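Local coordinates for mandelate racemase/muconate lactonizing enzyme family protein (PDB 3T9P) that probably acts as an enolase-superfamily isomerase or lyase of the mandelate racemase/muconate lactonizing enzyme type, although its substrate is not established, at residues R143-F154 / W181-V192; Y210-K220 / Q241-L251. All blocks are in the same frame, centred on the assembly; numbering follows the deposited sequence.

Contact 1. Residues R143-F154 / W181-V192; sequences RDITPEDEAERF and WPGRTEAVVPTV
Arg184 reaches from the first turn of helix 184-192 to the backbone just ahead of helix 147-154, where two neighbouring outer helices of the enolase-type beta/alpha-barrel begin. They run side by side, crossing at -24°, and the bonds cluster at their N-terminal ends. With CG opposite the backbone N (chi1 -176°) and an extended chain, the guanidinium lies with its edge on Ile145 O. NH2 of Arg184 makes the main bond to Ile145 O at 2.9 Å, nearly straight and in the guanidinium plane; NE of the same arginine adds a weak one. Val188 CG2 covers one guanidinium face and Arg143 CA the other, so the flat group is held between them, while its edge bonds, including NH1 to the carbonyl of Arg169, fix its rotation. Trp181 lies alongside: CD of Arg184 rests over one face of the indole, and the edge of the six-membered ring meets Ile145 O at CH2. Further along, Pro147 presents its ring to the next helix, CB against Thr191 CG2 (3.7 Å) and CG over Val188 CA. Val192 then fits as a knob among Pro147, Glu150, Ala151 and Phe154; its CG1 touches the edge of the phenyl ring at CD2, 3.5 Å away. Glu150, which also bonds Ser140 through OE1, joins the arginine indirectly: a water donates to Glu150 OE1 and accepts from Arg184 NH2 at 3.0 Å.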
loop_
_atom_site.group_PDB
_atom_site.type_symbol
_atom_site.label_atom_id
_atom_site.label_comp_id
_atom_site.label_asym_id
_atom_site.label_seq_id
_atom_site.Cartn_x
_atom_site.Cartn_y
_atom_site.Cartn_z
ATOM N N ARG A 143 -4.433 16.837 -19.675
ATOM C CA ARG A 143 -5.804 17.133 -19.937
ATOM C C ARG A 143 -6.035 18.667 -20.086
ATOM O O ARG A 143 -7.083 19.069 -20.551
ATOM C CB ARG A 143 -6.724 16.605 -18.848
ATOM C CG ARG A 143 -6.879 15.141 -18.874
ATOM C CD ARG A 143 -7.650 14.635 -17.740
ATOM N NE ARG A 143 -7.974 13.259 -18.055
ATOM C CZ ARG A 143 -7.180 12.223 -17.777
ATOM N NH1 ARG A 143 -7.541 10.984 -18.135
ATOM N NH2 ARG A 143 -5.998 12.405 -17.154
ATOM N N ASP A 144 -5.084 19.456 -19.652
ATOM C CA ASP A 144 -5.197 20.881 -19.763
ATOM C C ASP A 144 -5.029 21.403 -21.187
ATOM O O ASP A 144 -5.310 22.512 -21.473
ATOM C CB ASP A 144 -4.370 21.597 -18.708
ATOM C CG ASP A 144 -2.926 21.424 -18.901
ATOM O OD1 ASP A 144 -2.270 22.420 -18.822
ATOM O OD2 ASP A 144 -2.446 20.341 -19.167
ATOM N N ILE A 145 -4.537 20.591 -22.073
ATOM C CA ILE A 145 -4.386 20.930 -23.462
ATOM C C ILE A 145 -5.672 20.843 -24.329
ATOM O O ILE A 145 -6.494 20.027 -24.134
ATOM C CB ILE A 145 -3.283 20.019 -24.043
ATOM C CG1 ILE A 145 -2.791 20.538 -25.379
ATOM C CG2 ILE A 145 -3.739 18.556 -24.030
ATOM C CD1 ILE A 145 -1.452 19.995 -25.743
ATOM N N THR A 146 -5.786 21.719 -25.299
ATOM C CA THR A 146 -6.908 21.693 -26.228
ATOM C C THR A 146 -6.755 20.608 -27.309
ATOM O O THR A 146 -5.677 20.231 -27.628
ATOM C CB THR A 146 -7.140 23.046 -26.951
ATOM O OG1 THR A 146 -6.070 23.309 -27.822
ATOM C CG2 THR A 146 -7.263 24.206 -25.985
ATOM N N PRO A 147 -7.858 20.208 -27.914
ATOM C CA PRO A 147 -7.819 19.232 -28.977
ATOM C C PRO A 147 -6.928 19.679 -30.111
ATOM O O PRO A 147 -6.141 18.922 -30.582
ATOM C CB PRO A 147 -9.265 19.192 -29.418
ATOM C CG PRO A 147 -9.988 19.433 -28.184
ATOM C CD PRO A 147 -9.218 20.380 -27.411
ATOM N N GLU A 148 -7.039 20.929 -30.503
ATOM C CA GLU A 148 -6.233 21.463 -31.553
ATOM C C GLU A 148 -4.767 21.519 -31.251
ATOM O O GLU A 148 -3.991 21.186 -32.056
ATOM C CB GLU A 148 -6.827 22.787 -32.041
ATOM C CG GLU A 148 -8.314 22.650 -32.497
ATOM C CD GLU A 148 -9.363 22.578 -31.335
ATOM O OE1 GLU A 148 -9.047 22.821 -30.174
ATOM O OE2 GLU A 148 -10.542 22.268 -31.613
ATOM N N ASP A 149 -4.410 21.944 -30.058
ATOM C CA ASP A 149 -3.046 21.931 -29.643
ATOM C C ASP A 149 -2.445 20.514 -29.524
ATOM O O ASP A 149 -1.326 20.303 -29.880
ATOM C CB ASP A 149 -2.863 22.714 -28.362
ATOM C CG ASP A 149 -2.928 24.226 -28.583
ATOM O OD1 ASP A 149 -2.988 24.675 -29.714
ATOM O OD2 ASP A 149 -2.907 24.950 -27.622
ATOM N N GLU A 150 -3.197 19.575 -28.997
ATOM C CA GLU A 150 -2.749 18.185 -28.896
ATOM C C GLU A 150 -2.548 17.606 -30.293
ATOM O O GLU A 150 -1.568 17.021 -30.559
ATOM C CB GLU A 150 -3.755 17.345 -28.107
ATOM C CG GLU A 150 -3.241 15.969 -27.712
ATOM C CD GLU A 150 -2.142 16.038 -26.667
ATOM O OE1 GLU A 150 -2.415 15.712 -25.493
ATOM O OE2 GLU A 150 -1.007 16.419 -27.020
ATOM N N ALA A 151 -3.458 17.882 -31.199
ATOM C CA ALA A 151 -3.335 17.418 -32.573
ATOM C C ALA A 151 -2.121 17.952 -33.282
ATOM O O ALA A 151 -1.404 17.218 -33.899
ATOM C CB ALA A 151 -4.553 17.767 -33.350
ATOM N N GLU A 152 -1.882 19.249 -33.121
ATOM C CA GLU A 152 -0.758 19.860 -33.754
ATOM C C GLU A 152 0.550 19.340 -33.235
ATOM O O GLU A 152 1.423 19.055 -34.015
ATOM C CB GLU A 152 -0.770 21.399 -33.717
ATOM C CG GLU A 152 0.177 22.016 -34.771
ATOM C CD GLU A 152 0.268 21.219 -36.156
ATOM O OE1 GLU A 152 -0.725 21.138 -36.910
ATOM O OE2 GLU A 152 1.358 20.678 -36.476
ATOM N N ARG A 153 0.689 19.185 -31.925
ATOM C CA ARG A 153 1.995 18.712 -31.493
ATOM C C ARG A 153 2.169 17.254 -31.928
ATOM O O ARG A 153 3.277 16.865 -32.229
ATOM C CB ARG A 153 2.263 18.973 -30.009
ATOM C CG ARG A 153 1.484 18.150 -29.025
ATOM C CD ARG A 153 2.061 18.389 -27.613
ATOM N NE ARG A 153 1.244 17.677 -26.607
ATOM C CZ ARG A 153 1.590 17.545 -25.335
ATOM N NH1 ARG A 153 2.765 18.011 -24.893
ATOM N NH2 ARG A 153 0.747 16.910 -24.486
ATOM N N PHE A 154 1.090 16.473 -31.940
ATOM C CA PHE A 154 1.146 15.066 -32.358
ATOM C C PHE A 154 1.547 14.981 -33.847
ATOM O O PHE A 154 2.405 14.139 -34.227
ATOM C CB PHE A 154 -0.191 14.412 -32.141
ATOM C CG PHE A 154 -0.411 13.847 -30.736
ATOM C CD1 PHE A 154 0.573 13.974 -29.729
ATOM C CD2 PHE A 154 -1.571 13.150 -30.447
ATOM C CE1 PHE A 154 0.365 13.388 -28.482
ATOM C CE2 PHE A 154 -1.826 12.613 -29.130
ATOM C CZ PHE A 154 -0.864 12.728 -28.154
ATOM N N TRP A 181 -13.329 19.687 -19.006
ATOM C CA TRP A 181 -14.277 20.805 -19.120
ATOM C C TRP A 181 -15.433 20.257 -19.958
ATOM O O TRP A 181 -15.254 19.233 -20.659
ATOM C CB TRP A 181 -13.639 22.034 -19.752
ATOM C CG TRP A 181 -12.963 21.871 -21.115
ATOM C CD1 TRP A 181 -13.588 21.857 -22.329
ATOM C CD2 TRP A 181 -11.562 21.796 -21.389
ATOM N NE1 TRP A 181 -12.682 21.808 -23.337
ATOM C CE2 TRP A 181 -11.423 21.741 -22.801
ATOM C CE3 TRP A 181 -10.413 21.708 -20.583
ATOM C CZ2 TRP A 181 -10.196 21.637 -23.438
ATOM C CZ3 TRP A 181 -9.137 21.611 -21.225
ATOM C CH2 TRP A 181 -9.042 21.627 -22.624
ATOM N N PRO A 182 -16.632 20.905 -19.926
ATOM C CA PRO A 182 -17.731 20.210 -20.670
ATOM C C PRO A 182 -17.452 20.168 -22.192
ATOM O O PRO A 182 -16.922 21.148 -22.739
ATOM C CB PRO A 182 -18.977 21.100 -20.376
ATOM C CG PRO A 182 -18.640 21.854 -19.112
ATOM C CD PRO A 182 -17.113 22.155 -19.274
ATOM N N GLY A 183 -17.697 19.024 -22.794
ATOM C CA GLY A 183 -17.427 18.792 -24.189
ATOM C C GLY A 183 -16.005 18.454 -24.584
ATOM O O GLY A 183 -15.752 18.268 -25.724
ATOM N N ARG A 184 -15.070 18.385 -23.649
ATOM C CA ARG A 184 -13.693 18.125 -24.063
ATOM C C ARG A 184 -13.492 16.783 -24.720
ATOM O O ARG A 184 -12.940 16.729 -25.728
ATOM C CB ARG A 184 -12.677 18.304 -22.958
ATOM C CG ARG A 184 -11.281 18.118 -23.454
ATOM C CD ARG A 184 -10.273 18.137 -22.421
ATOM N NE ARG A 184 -8.931 18.149 -22.936
ATOM C CZ ARG A 184 -8.209 17.082 -23.170
ATOM N NH1 ARG A 184 -8.713 15.899 -22.942
ATOM N NH2 ARG A 184 -7.001 17.223 -23.626
ATOM N N THR A 185 -14.067 15.763 -24.150
ATOM C CA THR A 185 -13.921 14.410 -24.640
ATOM C C THR A 185 -14.543 14.237 -26.032
ATOM O O THR A 185 -13.980 13.671 -26.929
ATOM C CB THR A 185 -14.429 13.411 -23.580
ATOM O OG1 THR A 185 -13.574 13.463 -22.437
ATOM C CG2 THR A 185 -14.446 12.041 -24.093
ATOM N N GLU A 186 -15.711 14.817 -26.170
ATOM C CA GLU A 186 -16.477 14.810 -27.449
ATOM C C GLU A 186 -15.689 15.414 -28.566
ATOM O O GLU A 186 -15.752 14.899 -29.690
ATOM C CB GLU A 186 -17.883 15.469 -27.300
ATOM C CG GLU A 186 -18.835 14.587 -26.554
ATOM C CD GLU A 186 -18.715 14.686 -24.994
ATOM O OE1 GLU A 186 -17.978 15.555 -24.454
ATOM O OE2 GLU A 186 -19.421 13.900 -24.326
ATOM N N ALA A 187 -14.873 16.408 -28.270
ATOM C CA ALA A 187 -14.008 17.026 -29.232
ATOM C C ALA A 187 -12.640 16.393 -29.434
ATOM O O ALA A 187 -12.161 16.328 -30.649
ATOM C CB ALA A 187 -13.838 18.502 -28.932
ATOM N N VAL A 188 -12.013 15.961 -28.315
ATOM C CA VAL A 188 -10.579 15.595 -28.351
ATOM C C VAL A 188 -10.468 14.255 -29.150
ATOM O O VAL A 188 -9.464 14.004 -29.803
ATOM C CB VAL A 188 -9.940 15.491 -26.900
ATOM C CG1 VAL A 188 -10.309 14.152 -26.241
ATOM C CG2 VAL A 188 -8.503 15.606 -26.952
ATOM N N VAL A 189 -11.514 13.446 -29.120
ATOM C CA VAL A 189 -11.417 12.075 -29.624
ATOM C C VAL A 189 -11.359 12.177 -31.187
ATOM O O VAL A 189 -10.314 11.800 -31.804
ATOM C CB VAL A 189 -12.577 11.194 -29.111
ATOM C CG1 VAL A 189 -12.699 9.854 -29.921
ATOM C CG2 VAL A 189 -12.470 10.882 -27.597
ATOM N N PRO A 190 -12.421 12.800 -31.801
ATOM C CA PRO A 190 -12.358 12.929 -33.312
ATOM C C PRO A 190 -11.322 13.925 -33.786
ATOM O O PRO A 190 -10.618 13.680 -34.784
ATOM C CB PRO A 190 -13.833 13.311 -33.724
ATOM C CG PRO A 190 -14.446 14.026 -32.516
ATOM C CD PRO A 190 -13.772 13.101 -31.290
ATOM N N THR A 191 -11.102 15.001 -33.043
ATOM C CA THR A 191 -10.096 15.943 -33.535
ATOM C C THR A 191 -8.686 15.405 -33.666
ATOM O O THR A 191 -7.983 15.731 -34.632
ATOM C CB THR A 191 -10.100 17.280 -32.611
ATOM O OG1 THR A 191 -11.415 17.800 -32.628
ATOM C CG2 THR A 191 -9.101 18.295 -33.033
ATOM N N VAL A 192 -8.190 14.730 -32.631
ATOM C CA VAL A 192 -6.816 14.221 -32.657
ATOM C C VAL A 192 -6.737 13.045 -33.686
ATOM O O VAL A 192 -5.804 12.959 -34.510
ATOM C CB VAL A 192 -6.371 13.792 -31.215
ATOM C CG1 VAL A 192 -4.992 13.123 -31.241
ATOM C CG2 VAL A 192 -6.287 15.026 -30.349
HETATM O O HOH W 1 -5.097 14.882 -24.039
#

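Contact 2. Residues Y210-K220 / Q241-L251; sequences YSPARAIEVGK and QTAAVRAALLL
Helices 212-220 and 241-248 run in the same general direction, their axes 9.1 Å apart at closest approach and crossed at -32°, as befits successive outer helices of a beta/alpha-barrel linked through strand 229-231. The backbones come nearest at Pro212 and Gln241; at the far end Gly219 faces Leu249, where the second helix ends. Pro212 opens the side-chain contact by laying its ring obliquely across the Gln241 chain: the CB and CG methylenes come closest (Pro212 CG to Gln241 CB 3.6 Å), with OE1 also near Pro212 CD. Val245 comes next: its CG2 points at Ala215 CB, 3.6 Å away, and also approaches CA of Pro212. Ile216, one residue beyond Ala215, reaches past Val245, its CD1 ending on Ala248 CB at 3.5 Å and lying near the carbonyl oxygen of Ala244. With CG opposite the carbonyl carbon (chi1 -63°), Leu249 forks over the helix at Gly219: CD1 meets the glycine CA at 3.7 Å, while CD2 approaches Ile216 O. The bare glycine lets the methyl sit directly on the backbone. Leu249 also packs on Phe230, which ties this end to the barrel strand. Arg214 pairs with Glu217 in its own helix and Glu186 of helix 184-196, neither bond reaching 241-251. No hydrogen bond crosses between the segments, so cohesion comes from van der Waals and hydrophobic contact among aliphatic side chains and the Gln241 methylenes.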
loop_
_atom_site.group_PDB
_atom_site.type_symbol
_atom_site.label_atom_id
_atom_site.label_comp_id
_atom_site.label_asym_id
_atom_site.label_seq_id
_atom_site.Cartn_x
_atom_site.Cartn_y
_atom_site.Cartn_z
ATOM N N TYR A 210 -14.601 7.158 -15.224
ATOM C CA TYR A 210 -16.004 6.887 -15.569
ATOM C C TYR A 210 -16.684 5.785 -14.814
ATOM O O TYR A 210 -16.064 4.787 -14.455
ATOM C CB TYR A 210 -16.111 6.507 -17.063
ATOM C CG TYR A 210 -15.647 7.548 -17.963
ATOM C CD1 TYR A 210 -16.386 8.744 -18.082
ATOM C CD2 TYR A 210 -14.510 7.397 -18.702
ATOM C CE1 TYR A 210 -15.962 9.724 -18.933
ATOM C CE2 TYR A 210 -14.064 8.404 -19.567
ATOM C CZ TYR A 210 -14.809 9.551 -19.693
ATOM O OH TYR A 210 -14.439 10.577 -20.573
ATOM N N SER A 211 -18.017 5.861 -14.705
ATOM C CA SER A 211 -18.801 4.696 -14.295
ATOM C C SER A 211 -18.897 3.762 -15.542
ATOM O O SER A 211 -18.669 4.216 -16.643
ATOM C CB SER A 211 -20.247 5.110 -13.869
ATOM O OG SER A 211 -20.841 5.741 -15.002
ATOM N N PRO A 212 -19.237 2.472 -15.368
ATOM C CA PRO A 212 -19.192 1.616 -16.572
ATOM C C PRO A 212 -20.114 2.067 -17.738
ATOM O O PRO A 212 -19.691 2.013 -18.895
ATOM C CB PRO A 212 -19.591 0.254 -16.065
ATOM C CG PRO A 212 -19.478 0.309 -14.599
ATOM C CD PRO A 212 -19.619 1.715 -14.177
ATOM N N ALA A 213 -21.352 2.477 -17.432
ATOM C CA ALA A 213 -22.300 3.005 -18.456
ATOM C C ALA A 213 -21.738 4.143 -19.264
ATOM O O ALA A 213 -21.773 4.130 -20.518
ATOM C CB ALA A 213 -23.698 3.448 -17.753
ATOM N N ARG A 214 -21.179 5.157 -18.597
ATOM C CA ARG A 214 -20.545 6.232 -19.340
ATOM C C ARG A 214 -19.249 5.803 -20.130
ATOM O O ARG A 214 -18.958 6.345 -21.236
ATOM C CB ARG A 214 -20.264 7.378 -18.371
ATOM C CG ARG A 214 -19.778 8.644 -18.960
ATOM C CD ARG A 214 -20.886 9.613 -19.626
ATOM N NE ARG A 214 -20.067 10.648 -20.283
ATOM C CZ ARG A 214 -19.996 10.811 -21.582
ATOM N NH1 ARG A 214 -20.763 10.032 -22.360
ATOM N NH2 ARG A 214 -19.194 11.759 -22.081
ATOM N N ALA A 215 -18.457 4.907 -19.517
ATOM C CA ALA A 215 -17.166 4.485 -20.165
ATOM C C ALA A 215 -17.534 3.714 -21.481
ATOM O O ALA A 215 -16.811 3.798 -22.507
ATOM C CB ALA A 215 -16.381 3.547 -19.226
ATOM N N ILE A 216 -18.676 3.000 -21.420
ATOM C CA ILE A 216 -19.167 2.270 -22.642
ATOM C C ILE A 216 -19.633 3.286 -23.676
ATOM O O ILE A 216 -19.240 3.209 -24.845
ATOM C CB ILE A 216 -20.196 1.151 -22.279
ATOM C CG1 ILE A 216 -19.509 0.051 -21.451
ATOM C CG2 ILE A 216 -20.885 0.501 -23.588
ATOM C CD1 ILE A 216 -20.429 -1.022 -20.713
ATOM N N GLU A 217 -20.385 4.292 -23.258
ATOM C CA GLU A 217 -20.684 5.404 -24.181
ATOM C C GLU A 217 -19.443 5.987 -24.825
ATOM O O GLU A 217 -19.348 6.120 -26.065
ATOM C CB GLU A 217 -21.473 6.536 -23.508
ATOM C CG GLU A 217 -22.941 6.255 -23.197
ATOM C CD GLU A 217 -23.584 7.327 -22.233
ATOM O OE1 GLU A 217 -23.186 8.528 -22.182
ATOM O OE2 GLU A 217 -24.525 6.920 -21.505
ATOM N N VAL A 218 -18.462 6.370 -24.014
ATOM C CA VAL A 218 -17.330 7.073 -24.537
ATOM C C VAL A 218 -16.612 6.057 -25.446
ATOM O O VAL A 218 -16.061 6.397 -26.478
ATOM C CB VAL A 218 -16.399 7.619 -23.336
ATOM C CG1 VAL A 218 -14.922 7.881 -23.815
ATOM C CG2 VAL A 218 -17.035 8.893 -22.633
ATOM N N GLY A 219 -16.608 4.808 -24.987
ATOM C CA GLY A 219 -15.838 3.716 -25.705
ATOM C C GLY A 219 -16.421 3.457 -27.132
ATOM O O GLY A 219 -15.691 3.185 -28.054
ATOM N N LYS A 220 -17.733 3.600 -27.312
ATOM C CA LYS A 220 -18.276 3.531 -28.714
ATOM C C LYS A 220 -17.845 4.708 -29.615
ATOM O O LYS A 220 -17.581 4.505 -30.787
ATOM C CB LYS A 220 -19.789 3.390 -28.654
ATOM C CG LYS A 220 -20.208 2.092 -28.007
ATOM C CD LYS A 220 -21.660 2.110 -27.782
ATOM C CE LYS A 220 -22.029 0.739 -27.258
ATOM N NZ LYS A 220 -23.456 0.842 -26.933
ATOM N N GLN A 241 -16.365 -3.112 -12.411
ATOM C CA GLN A 241 -16.729 -2.062 -13.326
ATOM C C GLN A 241 -15.887 -2.119 -14.614
ATOM O O GLN A 241 -16.394 -2.061 -15.701
ATOM C CB GLN A 241 -16.572 -0.696 -12.655
ATOM C CG GLN A 241 -17.556 -0.412 -11.553
ATOM C CD GLN A 241 -17.419 0.972 -10.930
ATOM O OE1 GLN A 241 -16.897 1.852 -11.512
ATOM N NE2 GLN A 241 -17.913 1.131 -9.751
ATOM N N THR A 242 -14.589 -2.271 -14.439
ATOM C CA THR A 242 -13.682 -2.347 -15.560
ATOM C C THR A 242 -14.031 -3.586 -16.407
ATOM O O THR A 242 -14.062 -3.520 -17.581
ATOM C CB THR A 242 -12.214 -2.397 -15.099
ATOM O OG1 THR A 242 -11.995 -1.349 -14.198
ATOM C CG2 THR A 242 -11.239 -2.273 -16.260
ATOM N N ALA A 243 -14.328 -4.689 -15.753
ATOM C CA ALA A 243 -14.667 -5.912 -16.451
ATOM C C ALA A 243 -15.927 -5.713 -17.287
ATOM O O ALA A 243 -16.002 -6.173 -18.357
ATOM C CB ALA A 243 -14.830 -7.017 -15.514
ATOM N N ALA A 244 -16.902 -5.017 -16.763
ATOM C CA ALA A 244 -18.127 -4.664 -17.545
ATOM C C ALA A 244 -17.835 -3.902 -18.825
ATOM O O ALA A 244 -18.446 -4.187 -19.892
ATOM C CB ALA A 244 -19.195 -3.871 -16.675
ATOM N N VAL A 245 -16.889 -2.965 -18.765
ATOM C CA VAL A 245 -16.490 -2.197 -19.920
ATOM C C VAL A 245 -15.753 -3.086 -20.934
ATOM O O VAL A 245 -15.994 -2.944 -22.154
ATOM C CB VAL A 245 -15.517 -0.980 -19.499
ATOM C CG1 VAL A 245 -15.054 -0.194 -20.701
ATOM C CG2 VAL A 245 -16.264 -0.022 -18.503
ATOM N N ARG A 246 -14.784 -3.858 -20.452
ATOM C CA ARG A 246 -14.063 -4.807 -21.271
ATOM C C ARG A 246 -15.033 -5.814 -21.967
ATOM O O ARG A 246 -14.858 -6.180 -23.180
ATOM C CB ARG A 246 -13.145 -5.662 -20.431
ATOM C CG ARG A 246 -12.237 -6.540 -21.330
ATOM C CD ARG A 246 -11.854 -7.817 -20.533
ATOM N NE ARG A 246 -10.940 -8.624 -21.270
ATOM C CZ ARG A 246 -10.549 -9.835 -20.903
ATOM N NH1 ARG A 246 -10.959 -10.360 -19.755
ATOM N NH2 ARG A 246 -9.749 -10.531 -21.691
ATOM N N ALA A 247 -16.047 -6.234 -21.219
ATOM C CA ALA A 247 -17.039 -7.156 -21.854
ATOM C C ALA A 247 -17.895 -6.533 -22.992
ATOM O O ALA A 247 -18.197 -7.181 -24.018
ATOM C CB ALA A 247 -17.919 -7.829 -20.778
ATOM N N ALA A 248 -18.215 -5.271 -22.879
ATOM C CA ALA A 248 -19.035 -4.592 -23.858
ATOM C C ALA A 248 -18.258 -3.984 -25.039
ATOM O O ALA A 248 -18.854 -3.742 -26.103
ATOM C CB ALA A 248 -19.923 -3.527 -23.167
ATOM N N LEU A 249 -16.944 -3.781 -24.935
ATOM C CA LEU A 249 -16.255 -3.099 -26.051
ATOM C C LEU A 249 -15.430 -4.055 -26.803
ATOM O O LEU A 249 -14.936 -5.112 -26.258
ATOM C CB LEU A 249 -15.332 -1.949 -25.533
ATOM C CG LEU A 249 -16.137 -0.833 -24.815
ATOM C CD1 LEU A 249 -15.188 0.345 -24.370
ATOM C CD2 LEU A 249 -17.223 -0.093 -25.683
ATOM N N LEU A 250 -15.235 -3.715 -28.071
ATOM C CA LEU A 250 -14.385 -4.545 -28.848
ATOM C C LEU A 250 -13.012 -4.071 -28.739
ATOM O O LEU A 250 -12.125 -4.831 -29.100
ATOM C CB LEU A 250 -14.806 -4.506 -30.355
ATOM C CG LEU A 250 -16.171 -5.162 -30.489
ATOM C CD1 LEU A 250 -16.553 -4.888 -31.892
ATOM C CD2 LEU A 250 -16.151 -6.602 -30.287
ATOM N N LEU A 251 -12.784 -2.771 -28.403
ATOM C CA LEU A 251 -11.376 -2.328 -28.330
ATOM C C LEU A 251 -10.767 -3.012 -27.080
ATOM O O LEU A 251 -11.464 -3.665 -26.359
ATOM C CB LEU A 251 -11.228 -0.782 -28.335
ATOM C CG LEU A 251 -12.194 -0.066 -27.389
ATOM C CD1 LEU A 251 -11.955 -0.480 -25.937
ATOM C CD2 LEU A 251 -12.000 1.488 -27.508
#

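Both contacts join consecutive helices on the outside of the same barrel, and each is partly buried, mixing buried residues with a few exposed ones. They follow one another along the chain, their centres about 21 Å apart, and illustrate two ways of pairing helices that run in roughly the same direction. Contact 1 combines apolar packing with a polar junction at the helix starts, including a bridging water; contact 2 has no hydrogen bond across it, is almost wholly apolar and buries less surface, 460 against 562 Å². The two contacts touch through their middle helices, 184-196 and 212-224: Glu186 OE2 forms a salt bridge with Arg214 NH2 at 3.1 Å, while Thr185 packs against Tyr210 and Val218.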